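Local coordinates for protein formate-dependent phosphoribosylglycinamide formyltransferase (Mycobacterium tuberculosis H37Rv, PDB 6KHR) that belongs to the ATP-grasp superfamily and joins a parallel, Rossmann-like alpha/beta sheet to antiparallel sheets in one chain, at residues Pro90-Thr95 against Cys115-Pro120; Ser101-Asp106 against Ala124-Ala129. All coordinates share one frame; numbering follows the deposited sequence.

Overall arrangement
Both contacts belong to the parallel alpha/beta part of the chain. Contact 1 pairs strand 92-95 with the edge strand 117-118. Contact 2 packs helix 102-109 against helix 122-129. Their segments alternate along the chain. Helix 102-109 connects the neighbouring parallel strands 92-95 and 117-118, a beta-alpha-beta unit; helix 122-129 follows it. The centres of the two contacts are about 13 Å apart. They meet through apolar side chains: Leu-93 CD2 lies 4.2 Å from Leu-105 CD1, and Pro-120 CG lies 3.9 Å from Val-125 CG2. Leu-105 and Val-125 therefore take part in the helix pair and also pack on residues of the strand pair.

Contact 1 of 2, residues Pro90-Thr95 against Cys115-Pro120; sequences PDFLVT and CTELVP
Backbone hydrogen bonds join these segments as neighbouring parallel strands. Glu-117 N donates to Asp-91 O (3.1 Å). Leu-93 then uses both of its peptide groups. Leu-93 N donates to Glu-117 O (3.1 Å), nearly along the C=O axis. Leu-93 O accepts from Val-119 N (3.1 Å), which sits 38° out of the carbonyl plane. Leu-93 thereby brackets Leu-118, the usual parallel pattern. CA-H...O contacts, such as Thr-116 CA to Asp-91 O, support the ladder.

Apolar contacts form on both faces. On one, with CG anti to the backbone N (chi1 -176°), Leu-93 lies beside Leu-118, and CD2 of Leu-93 is 4.0 Å from CD1 of Leu-118. Thr-116 CG2 joins them, 3.8 Å from Leu-93 CB. On the other face, Phe-92 runs alongside Glu-117, and CD1 of Phe-92 is 4.2 Å from Val-119 CG2.

Thr-116 OG1 lies within hydrogen-bonding distance of Pro-90 O and Cys-115 O; its single proton can serve one of them. A cis peptide precedes Pro-120, whose CD is 4.0 Å from Thr-95 N.

Strand 28-32 flanks strand 92-95 on its other side, taking the backbone bonds of Phe-92 and Val-94. Helix 102-109 packs on Leu-118, and Ile-333 of helix 325-334 packs on Phe-92 and Val-119.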
ATOM      1  N   PRO A  90      15.358 -18.183   9.888  1.00 71.74           N
ATOM      2  CA  PRO A  90      14.018 -17.713   9.532  1.00 59.73           C
ATOM      3  C   PRO A  90      13.194 -18.784   8.838  1.00 56.92           C
ATOM      4  O   PRO A  90      13.719 -19.683   8.175  1.00 54.77           O
ATOM      5  CB  PRO A  90      14.311 -16.557   8.568  1.00 62.31           C
ATOM      6  CG  PRO A  90      15.547 -16.980   7.886  1.00 57.60           C
ATOM      7  CD  PRO A  90      16.376 -17.660   8.948  1.00 61.83           C
ATOM      8  N   ASP A  91      11.872 -18.652   8.969  1.00 56.88           N
ATOM      9  CA  ASP A  91      10.967 -19.555   8.262  1.00 56.17           C
ATOM     10  C   ASP A  91      11.082 -19.394   6.748  1.00 60.29           C
ATOM     11  O   ASP A  91      11.095 -20.397   6.014  1.00 53.06           O
ATOM     12  CB  ASP A  91       9.531 -19.309   8.706  1.00 67.43           C
ATOM     13  CG  ASP A  91       9.379 -19.304  10.203  1.00 76.20           C
ATOM     14  OD1 ASP A  91       9.660 -20.336  10.837  1.00 90.79           O
ATOM     15  OD2 ASP A  91       8.992 -18.255  10.750  1.00 82.75           O
ATOM     16  N   PHE A  92      11.159 -18.145   6.262  1.00 53.72           N
ATOM     17  CA  PHE A  92      11.258 -17.864   4.835  1.00 58.71           C
ATOM     18  C   PHE A  92      12.457 -16.980   4.548  1.00 65.38           C
ATOM     19  O   PHE A  92      12.744 -16.046   5.301  1.00 67.63           O
ATOM     20  CB  PHE A  92      10.012 -17.175   4.309  1.00 55.16           C
ATOM     21  CG  PHE A  92       8.773 -17.964   4.511  1.00 61.73           C
ATOM     22  CD1 PHE A  92       8.411 -18.939   3.604  1.00 65.50           C
ATOM     23  CD2 PHE A  92       7.980 -17.750   5.625  1.00 61.36           C
ATOM     24  CE1 PHE A  92       7.267 -19.673   3.795  1.00 61.55           C
ATOM     25  CE2 PHE A  92       6.843 -18.488   5.821  1.00 55.92           C
ATOM     26  CZ  PHE A  92       6.482 -19.446   4.903  1.00 55.14           C
ATOM     27  N   LEU A  93      13.136 -17.267   3.435  1.00 62.27           N
ATOM     28  CA  LEU A  93      14.298 -16.509   2.983  1.00 57.28           C
ATOM     29  C   LEU A  93      14.001 -15.901   1.613  1.00 54.96           C
ATOM     30  O   LEU A  93      13.976 -16.618   0.603  1.00 63.10           O
ATOM     31  CB  LEU A  93      15.531 -17.405   2.943  1.00 57.72           C
ATOM     32  CG  LEU A  93      16.860 -16.754   2.580  1.00 65.23           C
ATOM     33  CD1 LEU A  93      17.117 -15.532   3.449  1.00 72.14           C
ATOM     34  CD2 LEU A  93      18.000 -17.775   2.718  1.00 74.88           C
ATOM     35  N   VAL A  94      13.802 -14.580   1.579  1.00 56.08           N
ATOM     36  CA  VAL A  94      13.410 -13.842   0.375  1.00 55.10           C
ATOM     37  C   VAL A  94      14.574 -12.988  -0.123  1.00 52.08           C
ATOM     38  O   VAL A  94      15.088 -12.127   0.605  1.00 50.02           O
ATOM     39  CB  VAL A  94      12.180 -12.956   0.628  1.00 43.24           C
ATOM     40  CG1 VAL A  94      11.559 -12.562  -0.685  1.00 31.54           C
ATOM     41  CG2 VAL A  94      11.179 -13.675   1.466  1.00 57.41           C
ATOM     42  N   THR A  95      14.938 -13.185  -1.384  1.00 44.58           N
ATOM     43  CA  THR A  95      16.052 -12.496  -2.018  1.00 54.40           C
ATOM     44  C   THR A  95      15.477 -11.343  -2.825  1.00 64.72           C
ATOM     45  O   THR A  95      14.863 -11.554  -3.873  1.00 76.65           O
ATOM     46  CB  THR A  95      16.839 -13.453  -2.914  1.00 59.82           C
ATOM     47  OG1 THR A  95      16.896 -14.754  -2.312  1.00 61.79           O
ATOM     48  CG2 THR A  95      18.247 -12.944  -3.116  1.00 61.22           C
ATOM     49  N   CYS A 115      13.983 -26.501   7.252  1.00103.10           N
ATOM     50  CA  CYS A 115      14.082 -25.446   8.239  1.00106.65           C
ATOM     51  C   CYS A 115      13.751 -24.062   7.686  1.00 96.65           C
ATOM     52  O   CYS A 115      13.444 -23.157   8.469  1.00 89.20           O
ATOM     53  CB  CYS A 115      15.504 -25.429   8.824  1.00116.23           C
ATOM     54  SG  CYS A 115      15.729 -24.447  10.314  1.00127.75           S
ATOM     55  N   THR A 116      13.777 -23.884   6.365  1.00 89.80           N
ATOM     56  CA  THR A 116      13.642 -22.582   5.730  1.00 74.74           C
ATOM     57  C   THR A 116      13.324 -22.803   4.263  1.00 77.52           C
ATOM     58  O   THR A 116      14.022 -23.568   3.590  1.00 80.61           O
ATOM     59  CB  THR A 116      14.931 -21.768   5.864  1.00 75.62           C
ATOM     60  OG1 THR A 116      15.146 -21.425   7.238  1.00 77.32           O
ATOM     61  CG2 THR A 116      14.860 -20.500   5.020  1.00 78.14           C
ATOM     62  N   GLU A 117      12.232 -22.208   3.796  1.00 79.80           N
ATOM     63  CA  GLU A 117      11.848 -22.324   2.372  1.00 69.34           C
ATOM     64  C   GLU A 117      12.411 -21.101   1.678  1.00 62.41           C
ATOM     65  O   GLU A 117      12.341 -20.041   2.243  1.00 64.60           O
ATOM     66  CB  GLU A 117      10.338 -22.350   2.184  1.00 73.58           C
ATOM     67  CG  GLU A 117       9.631 -23.434   2.958  1.00 87.85           C
ATOM     68  CD  GLU A 117       8.319 -23.888   2.349  1.00 96.42           C
ATOM     69  OE1 GLU A 117       7.265 -23.536   2.869  1.00 96.22           O
ATOM     70  OE2 GLU A 117       8.359 -24.597   1.352  1.00100.51           O
ATOM     71  N   LEU A 118      13.004 -21.280   0.515  1.00 60.54           N
ATOM     72  CA  LEU A 118      13.526 -20.100  -0.186  1.00 52.86           C
ATOM     73  C   LEU A 118      12.455 -19.617  -1.149  1.00 50.32           C
ATOM     74  O   LEU A 118      11.991 -20.419  -1.900  1.00 50.79           O
ATOM     75  CB  LEU A 118      14.781 -20.523  -0.927  1.00 54.61           C
ATOM     76  CG  LEU A 118      16.057 -20.074  -0.245  1.00 60.85           C
ATOM     77  CD1 LEU A 118      16.397 -20.997   0.900  1.00 64.14           C
ATOM     78  CD2 LEU A 118      17.192 -19.991  -1.234  1.00 51.31           C
ATOM     79  N   VAL A 119      12.071 -18.349  -1.080  1.00 48.53           N
ATOM     80  CA  VAL A 119      11.041 -17.811  -2.005  1.00 46.76           C
ATOM     81  C   VAL A 119      11.560 -16.495  -2.550  1.00 59.57           C
ATOM     82  O   VAL A 119      11.347 -15.522  -1.916  1.00 70.86           O
ATOM     83  CB  VAL A 119       9.708 -17.565  -1.290  1.00 54.68           C
ATOM     84  CG1 VAL A 119       8.660 -17.084  -2.254  1.00 53.03           C
ATOM     85  CG2 VAL A 119       9.216 -18.785  -0.556  1.00 50.70           C
ATOM     86  N   PRO A 120      12.207 -16.419  -3.717  1.00 61.77           N
ATOM     87  CA  PRO A 120      12.219 -17.503  -4.670  1.00 52.85           C
ATOM     88  C   PRO A 120      13.312 -18.541  -4.413  1.00 54.19           C
ATOM     89  O   PRO A 120      14.104 -18.313  -3.588  1.00 53.94           O
ATOM     90  CB  PRO A 120      12.517 -16.747  -5.962  1.00 51.16           C
ATOM     91  CG  PRO A 120      13.390 -15.618  -5.543  1.00 50.24           C
ATOM     92  CD  PRO A 120      12.885 -15.226  -4.183  1.00 55.42           C
TER

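Contact 2 of 2, residues Ser101-Asp106 against Ala124-Ala129; sequences SVDALD and AVRCTA
The two short helical segments run nearly antiparallel, at 159° between their N-to-C directions. Their axes come within 10.1 Å. The backbones are nearest at Val-102 and Arg-126, whose CA atoms are 6.2 Å apart. Ser-101 is the N-cap of the first helix, and its side chain accepts from Ala-104 N. In the other segment, Thr-128 OG1 turns back onto the backbone and donates to Ala-124 O, which also accepts from Thr-128 N.

The apolar part is small. The side chains of Val-102 and Val-125 cross obliquely, with Val-102 CG1 3.5 Å from Val-125 CG1. Val-125 CG1 also touches Leu-105 CD2 at 4.2 Å, where the two side chains cross at about a right angle.

Arg-126 carries the polar part. Its chain leaves with CG anti to the backbone N and bends at chi3, which brings the guanidinium over to the first helix. Arg-126 NH2 donates to Asp-103 OD1 (2.8 Å, 148° at the hydrogen) in a salt bridge. OD1 lies in the guanidinium plane, and the carboxylate is tilted 21° from it. Asp-106 OD2 also comes in at the edge, but its salt bridge to Arg-126 NE is long, at 4.0 Å. Val-102 CB sits 3.9 Å above one face of the Arg-126 guanidinium, near the rim. The guanidinium is bonded to Asp-103 and only loosely paired with Asp-106, one turn on.

Helix 78-88 packs on Ala-104 and Leu-105, and helix 267-284 on Ala-124, Cys-127 and Thr-128. Toward the parallel sheet, Leu-105 touches Leu-93 and Leu-118, and Val-125 touches Thr-95 and Pro-120.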
ATOM      1  N   SER A 101      25.000 -13.729  -2.308  1.00 74.13           N
ATOM      2  CA  SER A 101      25.802 -14.943  -2.561  1.00 80.92           C
ATOM      3  C   SER A 101      24.848 -16.048  -2.962  1.00 81.48           C
ATOM      4  O   SER A 101      24.108 -16.509  -2.117  1.00 77.47           O
ATOM      5  CB  SER A 101      26.603 -15.363  -1.367  1.00 88.70           C
ATOM      6  OG  SER A 101      26.836 -16.767  -1.385  1.00 83.82           O
ATOM      7  N   VAL A 102      24.888 -16.439  -4.221  1.00 81.93           N
ATOM      8  CA  VAL A 102      23.990 -17.522  -4.692  1.00 80.86           C
ATOM      9  C   VAL A 102      24.507 -18.814  -4.085  1.00 82.71           C
ATOM     10  O   VAL A 102      23.703 -19.684  -3.783  1.00 87.34           O
ATOM     11  CB  VAL A 102      23.992 -17.570  -6.223  1.00 83.33           C
ATOM     12  CG1 VAL A 102      22.938 -16.643  -6.776  1.00 79.11           C
ATOM     13  CG2 VAL A 102      25.354 -17.175  -6.757  1.00 89.03           C
ATOM     14  N   ASP A 103      25.816 -18.914  -3.901  1.00 82.76           N
ATOM     15  CA  ASP A 103      26.315 -20.128  -3.261  1.00 88.80           C
ATOM     16  C   ASP A 103      25.838 -20.228  -1.815  1.00 83.74           C
ATOM     17  O   ASP A 103      25.488 -21.318  -1.348  1.00 74.66           O
ATOM     18  CB  ASP A 103      27.844 -20.178  -3.332  1.00 93.36           C
ATOM     19  CG  ASP A 103      28.365 -20.243  -4.769  1.00102.87           C
ATOM     20  OD1 ASP A 103      27.591 -20.598  -5.682  1.00105.85           O
ATOM     21  OD2 ASP A 103      29.556 -19.934  -4.982  1.00103.50           O
ATOM     22  N   ALA A 104      25.800 -19.103  -1.093  1.00 81.74           N
ATOM     23  CA  ALA A 104      25.269 -19.132   0.266  1.00 76.60           C
ATOM     24  C   ALA A 104      23.811 -19.570   0.280  1.00 77.57           C
ATOM     25  O   ALA A 104      23.379 -20.273   1.201  1.00 77.32           O
ATOM     26  CB  ALA A 104      25.424 -17.766   0.931  1.00 70.94           C
ATOM     27  N   LEU A 105      23.035 -19.173  -0.735  1.00 75.18           N
ATOM     28  CA  LEU A 105      21.628 -19.565  -0.775  1.00 77.67           C
ATOM     29  C   LEU A 105      21.480 -21.061  -1.022  1.00 83.86           C
ATOM     30  O   LEU A 105      20.607 -21.709  -0.432  1.00 84.97           O
ATOM     31  CB  LEU A 105      20.876 -18.781  -1.855  1.00 72.92           C
ATOM     32  CG  LEU A 105      20.443 -17.333  -1.614  1.00 68.16           C
ATOM     33  CD1 LEU A 105      20.785 -16.854  -0.219  1.00 58.20           C
ATOM     34  CD2 LEU A 105      21.063 -16.436  -2.673  1.00 73.78           C
ATOM     35  N   ASP A 106      22.305 -21.625  -1.907  1.00 91.04           N
ATOM     36  CA  ASP A 106      22.207 -23.058  -2.166  1.00102.06           C
ATOM     37  C   ASP A 106      22.669 -23.872  -0.963  1.00 97.13           C
ATOM     38  O   ASP A 106      22.201 -25.001  -0.766  1.00 97.64           O
ATOM     39  CB  ASP A 106      22.988 -23.434  -3.426  1.00110.30           C
ATOM     40  CG  ASP A 106      22.069 -23.739  -4.608  1.00116.21           C
ATOM     41  OD1 ASP A 106      21.042 -24.431  -4.408  1.00116.42           O
ATOM     42  OD2 ASP A 106      22.361 -23.278  -5.735  1.00117.67           O
ATOM     43  N   ALA A 124      16.038 -20.157  -9.175  1.00 61.34           N
ATOM     44  CA  ALA A 124      15.603 -18.972  -9.903  1.00 59.34           C
ATOM     45  C   ALA A 124      16.593 -17.827  -9.734  1.00 62.32           C
ATOM     46  O   ALA A 124      16.891 -17.110 -10.700  1.00 65.50           O
ATOM     47  CB  ALA A 124      14.213 -18.555  -9.433  1.00 64.05           C
ATOM     48  N   VAL A 125      17.108 -17.637  -8.516  1.00 54.34           N
ATOM     49  CA  VAL A 125      18.085 -16.583  -8.262  1.00 56.39           C
ATOM     50  C   VAL A 125      19.319 -16.785  -9.133  1.00 59.93           C
ATOM     51  O   VAL A 125      19.818 -15.843  -9.758  1.00 61.06           O
ATOM     52  CB  VAL A 125      18.448 -16.533  -6.760  1.00 56.31           C
ATOM     53  CG1 VAL A 125      19.626 -15.598  -6.492  1.00 50.39           C
ATOM     54  CG2 VAL A 125      17.243 -16.130  -5.917  1.00 51.09           C
ATOM     55  N   ARG A 126      19.807 -18.025  -9.214  1.00 60.74           N
ATOM     56  CA  ARG A 126      20.999 -18.284 -10.017  1.00 72.90           C
ATOM     57  C   ARG A 126      20.728 -18.102 -11.506  1.00 73.28           C
ATOM     58  O   ARG A 126      21.543 -17.504 -12.219  1.00 78.81           O
ATOM     59  CB  ARG A 126      21.542 -19.687  -9.749  1.00 84.46           C
ATOM     60  CG  ARG A 126      22.684 -20.064 -10.686  1.00 94.99           C
ATOM     61  CD  ARG A 126      23.298 -21.414 -10.357  1.00100.34           C
ATOM     62  NE  ARG A 126      23.797 -21.456  -8.985  1.00107.38           N
ATOM     63  CZ  ARG A 126      24.973 -20.967  -8.596  1.00105.29           C
ATOM     64  NH1 ARG A 126      25.784 -20.385  -9.474  1.00105.97           N
ATOM     65  NH2 ARG A 126      25.336 -21.053  -7.325  1.00 98.36           N
ATOM     66  N   CYS A 127      19.595 -18.608 -12.000  1.00 60.40           N
ATOM     67  CA  CYS A 127      19.358 -18.562 -13.438  1.00 64.74           C
ATOM     68  C   CYS A 127      19.213 -17.137 -13.938  1.00 67.58           C
ATOM     69  O   CYS A 127      19.648 -16.818 -15.049  1.00 69.96           O
ATOM     70  CB  CYS A 127      18.118 -19.372 -13.802  1.00 80.11           C
ATOM     71  SG  CYS A 127      18.290 -21.145 -13.526  1.00104.86           S
ATOM     72  N   THR A 128      18.622 -16.264 -13.136  1.00 59.72           N
ATOM     73  CA  THR A 128      18.266 -14.947 -13.637  1.00 52.86           C
ATOM     74  C   THR A 128      19.342 -13.911 -13.403  1.00 53.57           C
ATOM     75  O   THR A 128      19.204 -12.789 -13.895  1.00 62.56           O
ATOM     76  CB  THR A 128      16.974 -14.476 -12.995  1.00 56.70           C
ATOM     77  OG1 THR A 128      17.156 -14.425 -11.576  1.00 57.73           O
ATOM     78  CG2 THR A 128      15.847 -15.448 -13.337  1.00 50.58           C
ATOM     79  N   ALA A 129      20.393 -14.246 -12.659  1.00 56.15           N
ATOM     80  CA  ALA A 129      21.552 -13.376 -12.538  1.00 64.62           C
ATOM     81  C   ALA A 129      22.632 -13.722 -13.540  1.00 80.21           C
ATOM     82  O   ALA A 129      23.552 -12.928 -13.736  1.00 92.54           O
ATOM     83  CB  ALA A 129      22.134 -13.442 -11.126  1.00 58.25           C
TER